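Isoflavone reductase (Medicago sativa, PDB 2GAS) catalyses the NADPH-dependent reduction of 2'-hydroxyformononetin to (3R)-vestitone, a late step in the synthesis of the alfalfa phytoalexin medicarpin. Local coordinates at residues A[152-158]-A[187-191]; A[92-96]-A[108-112]; A[216-221]-A[296-300]. All blocks are in the same frame, centred on the assembly; numbering follows the deposited sequence.

Contact 1 of 3, residues A[152-158]-A[187-191]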
loop_
_atom_site.group_PDB
_atom_site.type_symbol
_atom_site.label_atom_id
_atom_site.label_comp_id
_atom_site.label_asym_id
_atom_site.label_seq_id
_atom_site.Cartn_x
_atom_site.Cartn_y
_atom_site.Cartn_z
ATOM N N CYS A 152 -4.625 2.521 0.511
ATOM C CA CYS A 152 -4.497 2.291 1.952
ATOM C C CYS A 152 -3.739 3.373 2.698
ATOM O O CYS A 152 -3.545 3.279 3.910
ATOM C CB CYS A 152 -3.820 0.944 2.203
ATOM S SG CYS A 152 -2.156 0.826 1.497
ATOM N N HIS A 153 -3.289 4.389 1.974
ATOM C CA HIS A 153 -2.555 5.481 2.582
ATOM C C HIS A 153 -1.287 5.079 3.339
ATOM O O HIS A 153 -0.469 4.337 2.800
ATOM C CB HIS A 153 -3.517 6.313 3.436
ATOM C CG HIS A 153 -4.497 7.085 2.607
ATOM N ND1 HIS A 153 -4.116 8.148 1.818
ATOM C CD2 HIS A 153 -5.806 6.867 2.337
ATOM C CE1 HIS A 153 -5.144 8.547 1.090
ATOM N NE2 HIS A 153 -6.182 7.785 1.386
ATOM N N ALA A 154 -1.130 5.521 4.584
ATOM C CA ALA A 154 0.105 5.263 5.320
ATOM C C ALA A 154 0.283 3.960 6.093
ATOM O O ALA A 154 -0.359 3.740 7.116
ATOM C CB ALA A 154 0.386 6.444 6.255
ATOM N N PHE A 155 1.184 3.110 5.608
ATOM C CA PHE A 155 1.479 1.843 6.278
ATOM C C PHE A 155 2.147 2.162 7.609
ATOM O O PHE A 155 3.043 3.005 7.669
ATOM C CB PHE A 155 2.462 1.008 5.458
ATOM C CG PHE A 155 1.852 0.322 4.279
ATOM C CD1 PHE A 155 1.023 -0.780 4.454
ATOM C CD2 PHE A 155 2.125 0.759 2.988
ATOM C CE1 PHE A 155 0.477 -1.441 3.358
ATOM C CE2 PHE A 155 1.584 0.104 1.887
ATOM C CZ PHE A 155 0.759 -0.997 2.073
ATOM N N THR A 156 1.740 1.471 8.667
ATOM C CA THR A 156 2.334 1.703 9.978
ATOM C C THR A 156 3.830 1.409 9.978
ATOM O O THR A 156 4.617 2.165 10.548
ATOM C CB THR A 156 1.667 0.828 11.055
ATOM O OG1 THR A 156 1.596 -0.527 10.590
ATOM C CG2 THR A 156 0.268 1.338 11.368
ATOM N N GLY A 157 4.220 0.315 9.326
ATOM C CA GLY A 157 5.619 -0.065 9.283
ATOM C C GLY A 157 6.523 0.888 8.530
ATOM O O GLY A 157 7.743 0.812 8.659
ATOM N N TYR A 158 5.931 1.787 7.748
ATOM C CA TYR A 158 6.707 2.744 6.971
ATOM C C TYR A 158 6.626 4.176 7.480
ATOM O O TYR A 158 7.631 4.888 7.473
ATOM C CB TYR A 158 6.270 2.704 5.506
ATOM C CG TYR A 158 6.717 1.453 4.789
ATOM C CD1 TYR A 158 8.067 1.229 4.520
ATOM C CD2 TYR A 158 5.796 0.477 4.403
ATOM C CE1 TYR A 158 8.492 0.064 3.887
ATOM C CE2 TYR A 158 6.211 -0.694 3.769
ATOM C CZ TYR A 158 7.561 -0.892 3.515
ATOM O OH TYR A 158 7.983 -2.047 2.896
ATOM N N ALA A 187 -3.867 8.936 7.640
ATOM C CA ALA A 187 -4.559 7.653 7.817
ATOM C C ALA A 187 -3.525 6.533 7.889
ATOM O O ALA A 187 -2.728 6.365 6.967
ATOM C CB ALA A 187 -5.530 7.416 6.657
ATOM N N TYR A 188 -3.537 5.779 8.988
ATOM C CA TYR A 188 -2.581 4.697 9.205
ATOM C C TYR A 188 -3.222 3.316 9.274
ATOM O O TYR A 188 -4.320 3.157 9.799
ATOM C CB TYR A 188 -1.798 4.947 10.498
ATOM C CG TYR A 188 -1.095 6.279 10.521
ATOM C CD1 TYR A 188 -1.741 7.419 11.002
ATOM C CD2 TYR A 188 0.198 6.415 10.021
ATOM C CE1 TYR A 188 -1.117 8.664 10.982
ATOM C CE2 TYR A 188 0.833 7.659 9.993
ATOM C CZ TYR A 188 0.169 8.776 10.475
ATOM O OH TYR A 188 0.786 10.013 10.436
ATOM N N VAL A 189 -2.513 2.317 8.759
ATOM C CA VAL A 189 -3.009 0.946 8.744
ATOM C C VAL A 189 -1.826 -0.019 8.705
ATOM O O VAL A 189 -0.817 0.255 8.048
ATOM C CB VAL A 189 -3.935 0.721 7.510
ATOM C CG1 VAL A 189 -3.162 0.977 6.221
ATOM C CG2 VAL A 189 -4.508 -0.686 7.518
ATOM N N THR A 190 -1.929 -1.142 9.410
ATOM C CA THR A 190 -0.831 -2.104 9.409
ATOM C C THR A 190 -0.803 -2.863 8.087
ATOM O O THR A 190 -1.814 -2.948 7.393
ATOM C CB THR A 190 -0.953 -3.134 10.556
ATOM O OG1 THR A 190 -2.082 -3.987 10.319
ATOM C CG2 THR A 190 -1.135 -2.429 11.890
ATOM N N GLU A 191 0.357 -3.416 7.742
ATOM C CA GLU A 191 0.483 -4.174 6.503
ATOM C C GLU A 191 -0.457 -5.376 6.537
ATOM O O GLU A 191 -1.099 -5.697 5.541
ATOM C CB GLU A 191 1.923 -4.656 6.294
ATOM C CG GLU A 191 2.961 -3.548 6.078
ATOM C CD GLU A 191 3.232 -2.743 7.335
ATOM O OE1 GLU A 191 3.302 -3.349 8.422
ATOM O OE2 GLU A 191 3.390 -1.512 7.238
HETATM O O HOH W 1 3.554 -2.433 10.718
#

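Contact 2 of 3, residues A[92-96]-A[108-112]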
loop_
_atom_site.group_PDB
_atom_site.type_symbol
_atom_site.label_atom_id
_atom_site.label_comp_id
_atom_site.label_asym_id
_atom_site.label_seq_id
_atom_site.Cartn_x
_atom_site.Cartn_y
_atom_site.Cartn_z
ATOM N N GLN A 92 3.646 -2.684 -15.447
ATOM C CA GLN A 92 2.262 -3.134 -15.416
ATOM C C GLN A 92 1.661 -3.065 -16.816
ATOM O O GLN A 92 0.583 -3.596 -17.059
ATOM C CB GLN A 92 1.441 -2.300 -14.434
ATOM C CG GLN A 92 1.845 -2.558 -12.992
ATOM C CD GLN A 92 1.098 -1.691 -12.010
ATOM O OE1 GLN A 92 0.111 -2.119 -11.411
ATOM N NE2 GLN A 92 1.560 -0.458 -11.845
ATOM N N VAL A 93 2.363 -2.401 -17.733
ATOM C CA VAL A 93 1.904 -2.317 -19.118
ATOM C C VAL A 93 1.958 -3.734 -19.669
ATOM O O VAL A 93 1.074 -4.167 -20.408
ATOM C CB VAL A 93 2.827 -1.421 -19.967
ATOM C CG1 VAL A 93 2.452 -1.530 -21.440
ATOM C CG2 VAL A 93 2.716 0.018 -19.501
ATOM N N LYS A 94 3.011 -4.452 -19.298
ATOM C CA LYS A 94 3.194 -5.827 -19.738
ATOM C C LYS A 94 2.133 -6.715 -19.097
ATOM O O LYS A 94 1.607 -7.627 -19.734
ATOM C CB LYS A 94 4.598 -6.308 -19.362
ATOM C CG LYS A 94 5.700 -5.460 -19.981
ATOM C CD LYS A 94 7.042 -5.675 -19.297
ATOM C CE LYS A 94 8.122 -4.817 -19.946
ATOM N NZ LYS A 94 9.433 -4.918 -19.247
ATOM N N ILE A 95 1.812 -6.447 -17.836
ATOM C CA ILE A 95 0.798 -7.232 -17.146
ATOM C C ILE A 95 -0.576 -7.041 -17.787
ATOM O O ILE A 95 -1.328 -8.001 -17.961
ATOM C CB ILE A 95 0.708 -6.845 -15.654
ATOM C CG1 ILE A 95 2.034 -7.156 -14.952
ATOM C CG2 ILE A 95 -0.440 -7.597 -14.997
ATOM C CD1 ILE A 95 2.376 -8.621 -14.919
ATOM N N ILE A 96 -0.901 -5.799 -18.134
ATOM C CA ILE A 96 -2.180 -5.484 -18.760
ATOM C C ILE A 96 -2.279 -6.163 -20.128
ATOM O O ILE A 96 -3.341 -6.659 -20.508
ATOM C CB ILE A 96 -2.360 -3.950 -18.908
ATOM C CG1 ILE A 96 -2.499 -3.312 -17.523
ATOM C CG2 ILE A 96 -3.596 -3.636 -19.743
ATOM C CD1 ILE A 96 -3.693 -3.818 -16.748
ATOM N N PHE A 108 -8.704 -6.655 -11.612
ATOM C CA PHE A 108 -7.271 -6.405 -11.541
ATOM C C PHE A 108 -6.977 -5.311 -10.530
ATOM O O PHE A 108 -7.594 -4.245 -10.568
ATOM C CB PHE A 108 -6.726 -5.985 -12.914
ATOM C CG PHE A 108 -5.282 -5.529 -12.896
ATOM C CD1 PHE A 108 -4.301 -6.281 -12.254
ATOM C CD2 PHE A 108 -4.898 -4.365 -13.561
ATOM C CE1 PHE A 108 -2.962 -5.878 -12.280
ATOM C CE2 PHE A 108 -3.564 -3.961 -13.590
ATOM C CZ PHE A 108 -2.600 -4.712 -12.954
ATOM N N PHE A 109 -6.056 -5.601 -9.612
ATOM C CA PHE A 109 -5.618 -4.639 -8.608
ATOM C C PHE A 109 -4.225 -4.177 -9.002
ATOM O O PHE A 109 -3.260 -4.924 -8.847
ATOM C CB PHE A 109 -5.488 -5.267 -7.210
ATOM C CG PHE A 109 -6.788 -5.454 -6.479
ATOM C CD1 PHE A 109 -7.678 -6.456 -6.847
ATOM C CD2 PHE A 109 -7.092 -4.660 -5.371
ATOM C CE1 PHE A 109 -8.852 -6.675 -6.121
ATOM C CE2 PHE A 109 -8.269 -4.870 -4.634
ATOM C CZ PHE A 109 -9.147 -5.878 -5.008
ATOM N N PRO A 110 -4.094 -2.956 -9.538
ATOM C CA PRO A 110 -2.740 -2.528 -9.896
ATOM C C PRO A 110 -1.936 -2.174 -8.642
ATOM O O PRO A 110 -2.471 -2.167 -7.530
ATOM C CB PRO A 110 -2.984 -1.324 -10.808
ATOM C CG PRO A 110 -4.292 -0.781 -10.304
ATOM C CD PRO A 110 -5.105 -2.027 -10.071
ATOM N N SER A 111 -0.653 -1.876 -8.833
ATOM C CA SER A 111 0.250 -1.548 -7.735
ATOM C C SER A 111 -0.024 -0.166 -7.148
ATOM O O SER A 111 0.684 0.803 -7.426
ATOM C CB SER A 111 1.704 -1.647 -8.221
ATOM O OG SER A 111 2.617 -1.450 -7.158
ATOM N N GLU A 112 -1.065 -0.092 -6.327
ATOM C CA GLU A 112 -1.466 1.147 -5.681
ATOM C C GLU A 112 -0.914 1.091 -4.265
ATOM O O GLU A 112 0.264 1.357 -4.048
ATOM C CB GLU A 112 -2.992 1.246 -5.683
ATOM C CG GLU A 112 -3.599 1.464 -7.078
ATOM C CD GLU A 112 -3.557 2.918 -7.505
ATOM O OE1 GLU A 112 -3.524 3.789 -6.609
ATOM O OE2 GLU A 112 -3.576 3.195 -8.727
HETATM O O HOH W 2 0.319 1.461 -10.252
#

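Contact 3 of 3, residues A[216-221]-A[296-300]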
loop_
_atom_site.group_PDB
_atom_site.type_symbol
_atom_site.label_atom_id
_atom_site.label_comp_id
_atom_site.label_asym_id
_atom_site.label_seq_id
_atom_site.Cartn_x
_atom_site.Cartn_y
_atom_site.Cartn_z
ATOM N N LEU A 216 -9.323 4.450 8.569
ATOM C CA LEU A 216 -9.930 3.860 9.763
ATOM C C LEU A 216 -10.061 4.887 10.895
ATOM O O LEU A 216 -9.089 5.512 11.303
ATOM C CB LEU A 216 -9.096 2.651 10.196
ATOM C CG LEU A 216 -8.824 1.658 9.052
ATOM C CD1 LEU A 216 -7.748 0.674 9.460
ATOM C CD2 LEU A 216 -10.110 0.932 8.671
ATOM N N PRO A 217 -11.282 5.060 11.423
ATOM C CA PRO A 217 -11.585 6.011 12.497
ATOM C C PRO A 217 -10.549 6.222 13.601
ATOM O O PRO A 217 -10.098 7.344 13.816
ATOM C CB PRO A 217 -12.919 5.500 13.031
ATOM C CG PRO A 217 -13.585 5.037 11.778
ATOM C CD PRO A 217 -12.473 4.254 11.098
ATOM N N LYS A 218 -10.168 5.158 14.298
ATOM C CA LYS A 218 -9.207 5.295 15.386
ATOM C C LYS A 218 -7.773 5.510 14.924
ATOM O O LYS A 218 -6.892 5.788 15.740
ATOM C CB LYS A 218 -9.275 4.077 16.311
ATOM C CG LYS A 218 -10.548 4.034 17.150
ATOM C CD LYS A 218 -10.596 2.811 18.058
ATOM C CE LYS A 218 -10.728 1.528 17.253
ATOM N NZ LYS A 218 -10.830 0.324 18.130
ATOM N N ASN A 219 -7.548 5.392 13.616
ATOM C CA ASN A 219 -6.213 5.572 13.041
ATOM C C ASN A 219 -6.141 6.805 12.151
ATOM O O ASN A 219 -5.155 7.006 11.443
ATOM C CB ASN A 219 -5.814 4.338 12.225
ATOM C CG ASN A 219 -5.626 3.105 13.086
ATOM O OD1 ASN A 219 -5.804 3.150 14.303
ATOM N ND2 ASN A 219 -5.262 1.993 12.456
ATOM N N TYR A 220 -7.193 7.618 12.184
ATOM C CA TYR A 220 -7.258 8.846 11.397
ATOM C C TYR A 220 -6.784 9.888 12.400
ATOM O O TYR A 220 -7.568 10.384 13.211
ATOM C CB TYR A 220 -8.704 9.098 10.978
ATOM C CG TYR A 220 -8.873 10.125 9.886
ATOM C CD1 TYR A 220 -8.275 9.947 8.640
ATOM C CD2 TYR A 220 -9.653 11.264 10.090
ATOM C CE1 TYR A 220 -8.452 10.878 7.621
ATOM C CE2 TYR A 220 -9.836 12.203 9.075
ATOM C CZ TYR A 220 -9.232 12.001 7.845
ATOM O OH TYR A 220 -9.412 12.918 6.834
ATOM N N LEU A 221 -5.496 10.215 12.337
ATOM C CA LEU A 221 -4.893 11.117 13.311
ATOM C C LEU A 221 -3.949 12.159 12.742
ATOM O O LEU A 221 -3.225 11.898 11.785
ATOM C CB LEU A 221 -4.104 10.281 14.319
ATOM C CG LEU A 221 -4.825 9.120 15.008
ATOM C CD1 LEU A 221 -3.804 8.128 15.550
ATOM C CD2 LEU A 221 -5.711 9.658 16.117
ATOM N N TYR A 296 -9.585 -3.903 12.943
ATOM C CA TYR A 296 -8.235 -3.448 12.642
ATOM C C TYR A 296 -7.372 -3.123 13.854
ATOM O O TYR A 296 -7.878 -2.800 14.930
ATOM C CB TYR A 296 -8.297 -2.220 11.727
ATOM C CG TYR A 296 -9.016 -1.023 12.317
ATOM C CD1 TYR A 296 -10.398 -0.865 12.178
ATOM C CD2 TYR A 296 -8.309 -0.039 13.001
ATOM C CE1 TYR A 296 -11.050 0.250 12.705
ATOM C CE2 TYR A 296 -8.952 1.074 13.533
ATOM C CZ TYR A 296 -10.319 1.214 13.380
ATOM O OH TYR A 296 -10.941 2.320 13.896
ATOM N N THR A 297 -6.061 -3.225 13.663
ATOM C CA THR A 297 -5.093 -2.906 14.704
ATOM C C THR A 297 -5.018 -1.384 14.782
ATOM O O THR A 297 -4.829 -0.712 13.769
ATOM C CB THR A 297 -3.697 -3.467 14.356
ATOM O OG1 THR A 297 -3.735 -4.899 14.388
ATOM C CG2 THR A 297 -2.657 -2.967 15.348
ATOM N N THR A 298 -5.177 -0.830 15.978
ATOM C CA THR A 298 -5.134 0.619 16.123
ATOM C C THR A 298 -3.707 1.155 16.153
ATOM O O THR A 298 -2.753 0.417 16.394
ATOM C CB THR A 298 -5.853 1.070 17.407
ATOM O OG1 THR A 298 -5.158 0.546 18.544
ATOM C CG2 THR A 298 -7.289 0.559 17.417
ATOM N N ALA A 299 -3.561 2.449 15.898
ATOM C CA ALA A 299 -2.242 3.062 15.932
ATOM C C ALA A 299 -1.714 2.900 17.356
ATOM O O ALA A 299 -0.524 2.676 17.572
ATOM C CB ALA A 299 -2.342 4.531 15.571
ATOM N N ASP A 300 -2.619 3.005 18.326
ATOM C CA ASP A 300 -2.258 2.860 19.732
ATOM C C ASP A 300 -1.675 1.472 19.992
ATOM O O ASP A 300 -0.629 1.337 20.622
ATOM C CB ASP A 300 -3.492 3.069 20.615
ATOM C CG ASP A 300 -3.171 2.977 22.094
ATOM O OD1 ASP A 300 -2.530 3.908 22.624
ATOM O OD2 ASP A 300 -3.552 1.970 22.723
HETATM O O HOH W 3 -5.239 4.675 17.756
HETATM O O HOH W 4 -10.233 -1.548 16.022
#

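Contact 1 of 3, residues A[152-158]-A[187-191]
Ala154 and Phe155 pair with Tyr188 and Val189 as parallel strands of a small mixed sheet, beside the NADP(+)-binding fold of this NmrA-type reductase. The tight part is the ladder. Ala154 N donates to Ala187 O at 3.0 Å, nearly in line with that carbonyl. Val189 N returns to Ala154 O at 3.1 Å. Thr156 N then reaches Val189 O at 2.9 Å, from above the carbonyl plane. Side chains pack on both faces. Ala154 CB lies 3.8 Å from Tyr188 CD2. On the other face, Val189 CG1 is turned between its own backbone N and carbonyl carbon (chi1 60°), which brings it 3.3 Å from Cys152 O. Phe155 and Val189 share this face and pack on Val194 of helix 191-202; Phe155 also touches Ile14, a residue of the inferred NADP(+) site.

The looser, partly exposed side lies past the strand ends, at Gly157 and Glu191. The Glu191 chain bends at chi2 (71°), and its carboxylate swings back over the turn after Phe155. OE2 takes the Gly157 N-H on its syn lone pair, while CG rests against Phe155 CD1. With an alanine here in place of the glutamate, Gly157 N would probably lose its carboxylate mate and a gap would open beside the Phe155 ring. Gly157 suits this spot, since a CB there would run into the carboxylate. The other carboxylate oxygen turns to water: one molecule donates to Glu191 OE1 and is hydrogen-bonded to Thr156 OG1 at 2.7 Å.

Contact 2 of 3, residues A[92-96]-A[108-112]
Gln92 OE1 accepts the backbone N-H of Ser111 at 2.7 Å, and the bond is nearly straight (169° at the hydrogen). The donor is tilted 31° from the plane of the amide carbonyl. Pro110 CB lies against the same oxygen at 3.3 Å. The extended Gln92 chain carries the amide from the start of its helix to the turn beyond the strand. Gln92 NE2 donates to Ile89 O and to a water, and that water donates in turn to Ser111 O at 2.9 Å. Both ends of the buried amide are thus used, which should fix its rotation. The inverse gamma turn centred on Ser111 is gripped at its N-H and, through water, at its carbonyl. NZ of Lys133, the proposed proton acceptor, bonds to Glu112 O and weakly to Ser111 O.

Behind the amide the contact is apolar. With chi1 at 172° the Phe108 ring swings away from its own N and toward the helix. Ile95 CG2 meets Phe108 CE1 at 4.1 Å. The contact joins helix 92-102 to strand 107-109 in a beta-alpha-beta unit begun by strand 79-82, and Ile140 of helix 126-143 touches Ile96, Phe108 and Pro110.

Contact 3 of 3, residues A[216-221]-A[296-300]
The N-terminus of helix 299-303 docks here on a short 3-10 turn, 217-219, that leads into edge strand 220-222 of the mixed sheet. Asn219 is the central polar group. Its OD1 accepts the N-H of Ala299, the first helical residue, at 2.8 Å; the donor stands 51° above the carbonyl plane. Its ND2 donates to Thr297 O at 3.0 Å, an almost straight bond lying in the plane of both groups. ND2 also serves Tyr188 O of the neighbouring strand. The amide therefore bridges sheet and helix start. Thr298 occupies the N-cap position, and its OG1 caps Glu301 N. Beside the amide, Leu221 CD1 packs on Ala299 CB.

Tyr296 forms the second half of the contact. A chi1 of 61° folds Tyr296 CG over its own backbone and lays the ring across Leu216 and the turn. Leu216 CB sits over one face, 3.7 Å from the Tyr296 ring centroid. Leu216 CD1 continues along that face to Tyr296 CG at 3.6 Å. Asn219 passes the ring with its amide plane nearly perpendicular to it. At the far end Tyr296 OH accepts the Lys218 N-H at 3.0 Å.

The outer side is wet. Lys218 bends at chi3, and its CE comes to 3.6 Å from Thr298 CG2. Lys218 NZ meets Tyr296 O through a water, which lies over the ring face opposite Leu216. A second water joins Lys218 O to Asp300 N.

Polar bonds to backbone groups and an apolar ring face thus act together to join the helix start to the sheet. The two-way amide of Asn219 is likely to hold the chain entering the helix against that sheet.

The contacts follow one another along the chain in the order 2, 1, 3. Contact 2 joins strand 107-109 of the parallel sheet to helix 92-102. Contacts 1 and 3 share the smaller mixed sheet: strand 185-189 lies in its middle, between 154-155 and 220-222. Their centres are about 10 Å apart and they touch, with Thr190 packing on Thr297 and Val189 on Leu216. Contact 2 lies about 21 Å from contact 1 and about 29 Å from contact 3, centre to centre. Contacts 1 and 2 each approach proposed cofactor or catalytic residues, whereas contact 3 ties the chain's last helix to the sheet away from those sites.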